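PDB 1M72: caspase-1 subunit p19/18 from Spodoptera frugiperda, which probably acts as a cysteine protease of the caspase cascade that executes apoptosis, cleaving targets such as baculovirus p35 and nuclear immunophilin FKBP46. Local coordinates for residues C[201-213]-C[224-238]. Numbering follows the deposited sequence.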
ATOM      1  N   GLY C 201       9.916 -12.163  19.437  1.00 28.13           N
ATOM      2  CA  GLY C 201       8.801 -11.395  18.915  1.00 24.42           C
ATOM      3  C   GLY C 201       8.550 -11.605  17.421  1.00 25.81           C
ATOM      4  O   GLY C 201       9.192 -12.447  16.769  1.00 25.40           O
ATOM      5  N   SER C 202       7.628 -10.842  16.841  1.00 23.66           N
ATOM      6  CA  SER C 202       7.337 -11.047  15.420  1.00 24.36           C
ATOM      7  C   SER C 202       8.435 -10.548  14.473  1.00 22.42           C
ATOM      8  O   SER C 202       9.199  -9.625  14.788  1.00 22.90           O
ATOM      9  CB  SER C 202       5.996 -10.397  15.037  1.00 21.50           C
ATOM     10  OG  SER C 202       6.080  -8.988  14.994  1.00 20.26           O
ATOM     11  N   TRP C 203       8.508 -11.168  13.299  1.00 22.14           N
ATOM     12  CA  TRP C 203       9.492 -10.765  12.311  1.00 22.54           C
ATOM     13  C   TRP C 203       9.268  -9.289  11.988  1.00 23.80           C
ATOM     14  O   TRP C 203      10.191  -8.480  12.067  1.00 26.23           O
ATOM     15  CB  TRP C 203       9.382 -11.600  11.029  1.00 20.86           C
ATOM     16  CG  TRP C 203       9.718 -13.071  11.202  1.00 17.59           C
ATOM     17  CD1 TRP C 203      10.095 -13.699  12.351  1.00 18.40           C
ATOM     18  CD2 TRP C 203       9.693 -14.083  10.180  1.00 20.68           C
ATOM     19  NE1 TRP C 203      10.310 -15.044  12.110  1.00 17.69           N
ATOM     20  CE2 TRP C 203      10.074 -15.303  10.787  1.00 18.57           C
ATOM     21  CE3 TRP C 203       9.392 -14.076   8.804  1.00 19.06           C
ATOM     22  CZ2 TRP C 203      10.163 -16.512  10.066  1.00 19.02           C
ATOM     23  CZ3 TRP C 203       9.479 -15.271   8.083  1.00 18.36           C
ATOM     24  CH2 TRP C 203       9.861 -16.476   8.715  1.00 23.15           C
ATOM     25  N   PHE C 204       8.028  -8.948  11.650  1.00 24.13           N
ATOM     26  CA  PHE C 204       7.664  -7.583  11.303  1.00 23.20           C
ATOM     27  C   PHE C 204       8.076  -6.573  12.399  1.00 23.10           C
ATOM     28  O   PHE C 204       8.759  -5.594  12.106  1.00 22.65           O
ATOM     29  CB  PHE C 204       6.148  -7.511  11.025  1.00 23.46           C
ATOM     30  CG  PHE C 204       5.660  -6.147  10.610  1.00 23.37           C
ATOM     31  CD1 PHE C 204       6.270  -5.454   9.558  1.00 20.52           C
ATOM     32  CD2 PHE C 204       4.548  -5.575  11.238  1.00 24.22           C
ATOM     33  CE1 PHE C 204       5.769  -4.205   9.137  1.00 20.82           C
ATOM     34  CE2 PHE C 204       4.037  -4.326  10.824  1.00 22.25           C
ATOM     35  CZ  PHE C 204       4.653  -3.644   9.772  1.00 23.81           C
ATOM     36  N   MET C 205       7.657  -6.809  13.641  1.00 21.29           N
ATOM     37  CA  MET C 205       7.998  -5.916  14.732  1.00 24.65           C
ATOM     38  C   MET C 205       9.515  -5.892  15.041  1.00 27.60           C
ATOM     39  O   MET C 205      10.043  -4.850  15.414  1.00 27.62           O
ATOM     40  CB  MET C 205       7.185  -6.264  15.970  1.00 24.66           C
ATOM     41  CG  MET C 205       5.749  -5.861  15.857  1.00 25.51           C
ATOM     42  SD  MET C 205       5.504  -4.025  15.804  1.00 29.60           S
ATOM     43  CE  MET C 205       4.016  -3.914  14.950  1.00 24.02           C
ATOM     44  N   GLN C 206      10.219  -7.009  14.870  1.00 27.24           N
ATOM     45  CA  GLN C 206      11.669  -6.987  15.103  1.00 27.12           C
ATOM     46  C   GLN C 206      12.315  -6.049  14.079  1.00 26.66           C
ATOM     47  O   GLN C 206      13.187  -5.218  14.405  1.00 25.00           O
ATOM     48  CB  GLN C 206      12.311  -8.366  14.908  1.00 24.83           C
ATOM     49  CG  GLN C 206      12.041  -9.383  15.979  1.00 25.57           C
ATOM     50  CD  GLN C 206      12.689 -10.719  15.637  1.00 27.87           C
ATOM     51  OE1 GLN C 206      13.906 -10.801  15.499  1.00 27.35           O
ATOM     52  NE2 GLN C 206      11.870 -11.770  15.490  1.00 27.62           N
ATOM     53  N   ALA C 207      11.906  -6.209  12.829  1.00 22.16           N
ATOM     54  CA  ALA C 207      12.475  -5.393  11.777  1.00 21.97           C
ATOM     55  C   ALA C 207      12.003  -3.935  11.888  1.00 21.42           C
ATOM     56  O   ALA C 207      12.780  -3.014  11.697  1.00 23.20           O
ATOM     57  CB  ALA C 207      12.119  -5.997  10.382  1.00 17.22           C
ATOM     58  N   LEU C 208      10.736  -3.718  12.203  1.00 20.18           N
ATOM     59  CA  LEU C 208      10.227  -2.360  12.319  1.00 23.23           C
ATOM     60  C   LEU C 208      10.983  -1.566  13.421  1.00 23.96           C
ATOM     61  O   LEU C 208      11.451  -0.466  13.180  1.00 22.83           O
ATOM     62  CB  LEU C 208       8.726  -2.399  12.632  1.00 21.40           C
ATOM     63  CG  LEU C 208       8.067  -1.023  12.867  1.00 22.82           C
ATOM     64  CD1 LEU C 208       8.203  -0.158  11.589  1.00 20.86           C
ATOM     65  CD2 LEU C 208       6.584  -1.180  13.294  1.00 18.34           C
ATOM     66  N   CYS C 209      11.106  -2.156  14.614  1.00 25.58           N
ATOM     67  CA  CYS C 209      11.775  -1.533  15.743  1.00 27.50           C
ATOM     68  C   CYS C 209      13.255  -1.267  15.474  1.00 31.39           C
ATOM     69  O   CYS C 209      13.781  -0.190  15.846  1.00 32.05           O
ATOM     70  CB  CYS C 209      11.579  -2.383  17.001  1.00 24.47           C
ATOM     71  SG  CYS C 209       9.854  -2.309  17.580  1.00 25.74           S
ATOM     72  N   GLU C 210      13.917  -2.215  14.815  1.00 29.71           N
ATOM     73  CA  GLU C 210      15.324  -2.038  14.465  1.00 33.56           C
ATOM     74  C   GLU C 210      15.520  -0.875  13.475  1.00 33.31           C
ATOM     75  O   GLU C 210      16.421  -0.056  13.646  1.00 32.05           O
ATOM     76  CB  GLU C 210      15.923  -3.333  13.873  1.00 35.53           C
ATOM     77  CG  GLU C 210      17.409  -3.214  13.501  1.00 45.95           C
ATOM     78  CD  GLU C 210      18.086  -4.572  13.177  1.00 55.68           C
ATOM     79  OE1 GLU C 210      17.656  -5.272  12.226  1.00 60.04           O
ATOM     80  OE2 GLU C 210      19.067  -4.945  13.873  1.00 61.02           O
ATOM     81  N   GLU C 211      14.676  -0.776  12.454  1.00 31.58           N
ATOM     82  CA  GLU C 211      14.833   0.300  11.475  1.00 31.11           C
ATOM     83  C   GLU C 211      14.499   1.667  12.090  1.00 29.87           C
ATOM     84  O   GLU C 211      15.129   2.686  11.751  1.00 27.70           O
ATOM     85  CB  GLU C 211      13.933   0.039  10.269  1.00 31.73           C
ATOM     86  CG  GLU C 211      14.472   0.562   8.980  1.00 36.35           C
ATOM     87  CD  GLU C 211      15.911   0.112   8.714  1.00 37.23           C
ATOM     88  OE1 GLU C 211      16.168  -1.109   8.629  1.00 37.75           O
ATOM     89  OE2 GLU C 211      16.779   0.994   8.586  1.00 38.96           O
ATOM     90  N   LEU C 212      13.500   1.682  12.976  1.00 28.34           N
ATOM     91  CA  LEU C 212      13.105   2.894  13.677  1.00 28.53           C
ATOM     92  C   LEU C 212      14.230   3.327  14.616  1.00 33.14           C
ATOM     93  O   LEU C 212      14.489   4.519  14.743  1.00 33.51           O
ATOM     94  CB  LEU C 212      11.822   2.685  14.485  1.00 26.44           C
ATOM     95  CG  LEU C 212      10.522   2.656  13.659  1.00 28.51           C
ATOM     96  CD1 LEU C 212       9.307   2.441  14.559  1.00 20.76           C
ATOM     97  CD2 LEU C 212      10.382   3.985  12.862  1.00 27.03           C
ATOM     98  N   ARG C 213      14.899   2.376  15.273  1.00 34.64           N
ATOM     99  CA  ARG C 213      16.019   2.747  16.144  1.00 38.75           C
ATOM    100  C   ARG C 213      17.183   3.360  15.334  1.00 38.64           C
ATOM    101  O   ARG C 213      17.751   4.363  15.738  1.00 37.45           O
ATOM    102  CB  ARG C 213      16.543   1.536  16.919  1.00 38.61           C
ATOM    103  CG  ARG C 213      15.916   1.314  18.266  1.00 40.29           C
ATOM    104  CD  ARG C 213      16.568   0.089  18.939  1.00 47.30           C
ATOM    105  NE  ARG C 213      15.712  -1.108  18.910  1.00 53.22           N
ATOM    106  CZ  ARG C 213      15.886  -2.165  18.115  1.00 54.79           C
ATOM    107  NH1 ARG C 213      16.906  -2.202  17.260  1.00 58.34           N
ATOM    108  NH2 ARG C 213      15.019  -3.175  18.149  1.00 55.05           N
ATOM    109  N   LEU C 224      11.746   4.015   4.835  1.00 21.97           N
ATOM    110  CA  LEU C 224      12.006   3.260   6.047  1.00 24.51           C
ATOM    111  C   LEU C 224      11.271   1.906   6.014  1.00 23.70           C
ATOM    112  O   LEU C 224      11.850   0.891   6.325  1.00 20.45           O
ATOM    113  CB  LEU C 224      11.547   4.084   7.239  1.00 23.49           C
ATOM    114  CG  LEU C 224      12.061   3.548   8.562  1.00 31.33           C
ATOM    115  CD1 LEU C 224      12.519   4.747   9.442  1.00 33.20           C
ATOM    116  CD2 LEU C 224      10.980   2.704   9.227  1.00 25.69           C
ATOM    117  N   LEU C 225       9.985   1.923   5.643  1.00 22.42           N
ATOM    118  CA  LEU C 225       9.209   0.703   5.573  1.00 20.11           C
ATOM    119  C   LEU C 225       9.699  -0.154   4.395  1.00 20.21           C
ATOM    120  O   LEU C 225       9.523  -1.368   4.419  1.00 16.26           O
ATOM    121  CB  LEU C 225       7.700   1.023   5.494  1.00 18.99           C
ATOM    122  CG  LEU C 225       7.165   1.544   6.849  1.00 16.55           C
ATOM    123  CD1 LEU C 225       5.670   1.924   6.791  1.00 12.64           C
ATOM    124  CD2 LEU C 225       7.439   0.459   7.905  1.00 18.63           C
ATOM    125  N   THR C 226      10.341   0.465   3.387  1.00 18.38           N
ATOM    126  CA  THR C 226      10.892  -0.319   2.290  1.00 17.89           C
ATOM    127  C   THR C 226      12.027  -1.186   2.884  1.00 21.00           C
ATOM    128  O   THR C 226      12.106  -2.385   2.623  1.00 20.92           O
ATOM    129  CB  THR C 226      11.470   0.547   1.208  1.00 17.18           C
ATOM    130  OG1 THR C 226      10.405   1.161   0.481  1.00 20.99           O
ATOM    131  CG2 THR C 226      12.298  -0.281   0.249  1.00 16.46           C
ATOM    132  N   PHE C 227      12.881  -0.595   3.719  1.00 19.86           N
ATOM    133  CA  PHE C 227      13.935  -1.378   4.309  1.00 20.63           C
ATOM    134  C   PHE C 227      13.416  -2.328   5.389  1.00 20.68           C
ATOM    135  O   PHE C 227      14.032  -3.358   5.673  1.00 21.47           O
ATOM    136  CB  PHE C 227      15.060  -0.453   4.806  1.00 25.43           C
ATOM    137  CG  PHE C 227      15.764   0.291   3.673  1.00 25.38           C
ATOM    138  CD1 PHE C 227      16.007   1.668   3.762  1.00 21.92           C
ATOM    139  CD2 PHE C 227      16.047  -0.378   2.464  1.00 27.46           C
ATOM    140  CE1 PHE C 227      16.493   2.358   2.669  1.00 22.28           C
ATOM    141  CE2 PHE C 227      16.543   0.309   1.336  1.00 23.69           C
ATOM    142  CZ  PHE C 227      16.760   1.684   1.439  1.00 24.85           C
ATOM    143  N   VAL C 228      12.285  -2.001   5.998  1.00 20.71           N
ATOM    144  CA  VAL C 228      11.718  -2.915   6.962  1.00 21.50           C
ATOM    145  C   VAL C 228      11.311  -4.193   6.136  1.00 22.90           C
ATOM    146  O   VAL C 228      11.505  -5.327   6.605  1.00 23.58           O
ATOM    147  CB  VAL C 228      10.469  -2.302   7.683  1.00 21.60           C
ATOM    148  CG1 VAL C 228       9.748  -3.391   8.508  1.00 20.28           C
ATOM    149  CG2 VAL C 228      10.881  -1.174   8.646  1.00 17.65           C
ATOM    150  N   CYS C 229      10.783  -4.004   4.919  1.00 18.97           N
ATOM    151  CA  CYS C 229      10.351  -5.120   4.060  1.00 21.44           C
ATOM    152  C   CYS C 229      11.533  -5.988   3.624  1.00 22.55           C
ATOM    153  O   CYS C 229      11.459  -7.229   3.546  1.00 22.38           O
ATOM    154  CB  CYS C 229       9.607  -4.602   2.810  1.00 18.43           C
ATOM    155  SG  CYS C 229       7.937  -3.947   3.156  1.00 20.22           S
ATOM    156  N   GLN C 230      12.638  -5.315   3.356  1.00 24.32           N
ATOM    157  CA  GLN C 230      13.857  -5.987   2.960  1.00 23.67           C
ATOM    158  C   GLN C 230      14.348  -6.861   4.093  1.00 21.20           C
ATOM    159  O   GLN C 230      14.668  -8.034   3.919  1.00 23.74           O
ATOM    160  CB  GLN C 230      14.923  -4.955   2.574  1.00 23.96           C
ATOM    161  CG  GLN C 230      16.123  -5.599   1.954  1.00 24.34           C
ATOM    162  CD  GLN C 230      17.209  -4.621   1.546  1.00 27.66           C
ATOM    163  OE1 GLN C 230      17.018  -3.737   0.659  1.00 26.97           O
ATOM    164  NE2 GLN C 230      18.381  -4.777   2.177  1.00 25.94           N
ATOM    165  N   LYS C 231      14.388  -6.293   5.274  1.00 20.34           N
ATOM    166  CA  LYS C 231      14.843  -7.043   6.410  1.00 21.56           C
ATOM    167  C   LYS C 231      13.957  -8.296   6.591  1.00 22.81           C
ATOM    168  O   LYS C 231      14.480  -9.433   6.668  1.00 23.40           O
ATOM    169  CB  LYS C 231      14.807  -6.130   7.632  1.00 24.27           C
ATOM    170  CG  LYS C 231      15.526  -6.639   8.840  1.00 34.92           C
ATOM    171  CD  LYS C 231      16.936  -6.032   8.961  1.00 45.65           C
ATOM    172  CE  LYS C 231      16.892  -4.484   8.968  1.00 47.33           C
ATOM    173  NZ  LYS C 231      15.855  -3.986   9.908  1.00 48.40           N
ATOM    174  N   VAL C 232      12.634  -8.099   6.669  1.00 20.92           N
ATOM    175  CA  VAL C 232      11.697  -9.222   6.840  1.00 18.49           C
ATOM    176  C   VAL C 232      11.856 -10.248   5.701  1.00 19.78           C
ATOM    177  O   VAL C 232      11.838 -11.444   5.927  1.00 18.56           O
ATOM    178  CB  VAL C 232      10.181  -8.748   6.849  1.00 20.77           C
ATOM    179  CG1 VAL C 232       9.237  -9.978   6.783  1.00 20.37           C
ATOM    180  CG2 VAL C 232       9.873  -7.891   8.125  1.00 14.35           C
ATOM    181  N   ALA C 233      12.047  -9.763   4.482  1.00 20.06           N
ATOM    182  CA  ALA C 233      12.151 -10.635   3.318  1.00 20.53           C
ATOM    183  C   ALA C 233      13.410 -11.423   3.230  1.00 20.66           C
ATOM    184  O   ALA C 233      13.393 -12.526   2.663  1.00 20.77           O
ATOM    185  CB  ALA C 233      12.008  -9.807   1.979  1.00 16.10           C
ATOM    186  N   LEU C 234      14.518 -10.824   3.697  1.00 22.58           N
ATOM    187  CA  LEU C 234      15.829 -11.486   3.622  1.00 23.29           C
ATOM    188  C   LEU C 234      16.366 -12.171   4.859  1.00 23.98           C
ATOM    189  O   LEU C 234      16.881 -13.282   4.765  1.00 26.98           O
ATOM    190  CB  LEU C 234      16.902 -10.508   3.149  1.00 24.78           C
ATOM    191  CG  LEU C 234      16.647  -9.764   1.843  1.00 30.26           C
ATOM    192  CD1 LEU C 234      17.811  -8.806   1.605  1.00 31.92           C
ATOM    193  CD2 LEU C 234      16.502 -10.732   0.697  1.00 27.40           C
ATOM    194  N   ASP C 235      16.255 -11.526   6.013  1.00 23.47           N
ATOM    195  CA  ASP C 235      16.820 -12.083   7.239  1.00 23.87           C
ATOM    196  C   ASP C 235      15.979 -13.060   8.052  1.00 23.56           C
ATOM    197  O   ASP C 235      16.372 -13.467   9.141  1.00 20.08           O
ATOM    198  CB  ASP C 235      17.250 -10.937   8.137  1.00 23.55           C
ATOM    199  CG  ASP C 235      18.132  -9.921   7.413  1.00 28.26           C
ATOM    200  OD1 ASP C 235      18.824 -10.275   6.424  1.00 21.19           O
ATOM    201  OD2 ASP C 235      18.141  -8.745   7.857  1.00 35.59           O
ATOM    202  N   PHE C 236      14.806 -13.419   7.553  1.00 23.35           N
ATOM    203  CA  PHE C 236      13.977 -14.339   8.281  1.00 24.42           C
ATOM    204  C   PHE C 236      13.548 -15.450   7.377  1.00 25.32           C
ATOM    205  O   PHE C 236      13.322 -15.255   6.178  1.00 25.30           O
ATOM    206  CB  PHE C 236      12.727 -13.644   8.829  1.00 25.56           C
ATOM    207  CG  PHE C 236      13.020 -12.625   9.889  1.00 25.55           C
ATOM    208  CD1 PHE C 236      13.058 -12.990  11.234  1.00 24.20           C
ATOM    209  CD2 PHE C 236      13.262 -11.315   9.544  1.00 21.42           C
ATOM    210  CE1 PHE C 236      13.331 -12.052  12.218  1.00 25.65           C
ATOM    211  CE2 PHE C 236      13.540 -10.362  10.519  1.00 20.81           C
ATOM    212  CZ  PHE C 236      13.575 -10.724  11.855  1.00 22.48           C
ATOM    213  N   GLU C 237      13.476 -16.622   7.986  1.00 25.23           N
ATOM    214  CA  GLU C 237      13.015 -17.814   7.339  1.00 28.19           C
ATOM    215  C   GLU C 237      12.544 -18.714   8.479  1.00 28.47           C
ATOM    216  O   GLU C 237      13.209 -18.843   9.526  1.00 27.04           O
ATOM    217  CB  GLU C 237      14.111 -18.462   6.533  1.00 28.20           C
ATOM    218  CG  GLU C 237      13.574 -19.603   5.717  1.00 34.86           C
ATOM    219  CD  GLU C 237      14.682 -20.300   4.993  1.00 38.21           C
ATOM    220  OE1 GLU C 237      14.763 -20.204   3.745  1.00 40.10           O
ATOM    221  OE2 GLU C 237      15.497 -20.926   5.699  1.00 42.58           O
ATOM    222  N   SER C 238      11.375 -19.309   8.299  1.00 26.88           N
ATOM    223  CA  SER C 238      10.836 -20.130   9.367  1.00 27.11           C
ATOM    224  C   SER C 238      11.636 -21.406   9.585  1.00 27.06           C
ATOM    225  O   SER C 238      12.269 -21.958   8.663  1.00 26.97           O
ATOM    226  CB  SER C 238       9.359 -20.496   9.088  1.00 25.65           C
ATOM    227  OG  SER C 238       9.249 -21.469   8.049  1.00 20.90           O
TER
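W203 and F236 meet in an offset stack, the five-membered ring of the indole 4.2 Å from the phenyl centroid with the planes 24° apart. Each aromatic also lends its CB to the other: W203 CB lies 3.9 Å from the F236 centroid, almost on the ring normal, and F236 CB sits over the indole's six-membered ring, two CH-pi contacts that interlock the pair. Q206 OE1 approaches the edge of the phenyl ring, and the amide stands nearly perpendicular to it (87°); Q206 NE2 donates a hydrogen bond to G201 O at 3.0 Å, which ties the amide down at that edge.

Further along, helix packing illustrates knobs-into-holes across an obliquely antiparallel pair of helix segments (135° between their N-to-C directions, axes 8.8 Å apart). A207 lies where the backbones come nearest, opposite V228, with its CB 3.7 Å from V232 CG2, while V228 inserts its two methyls among F204, A207, L208 and E211. In return E211 enters the hole formed by L224, F227, V228 and K231. Bent at chi2 to chi4, the lysine curls back so that NZ reaches E211 OE1 at 3.2 Å, on the anti side of the carboxylate, and also makes a weaker hydrogen bond, within a salt bridge, to E210 OE1, making a three-residue salt-bridge network.

S202 is the N-cap of helix 203-215, its OG accepting from M205 N. W195 stacks on W203, and S238, its OG hydrogen-bonded to Q249, packs against an acidic side chain of the bound peptide, which places this end of the contact beside that ligand. The two helices lie together against the central caspase sheet, F204, L208 and L225 resting on strand 143-148, with helix 54-67 beside M205, C209 and L212.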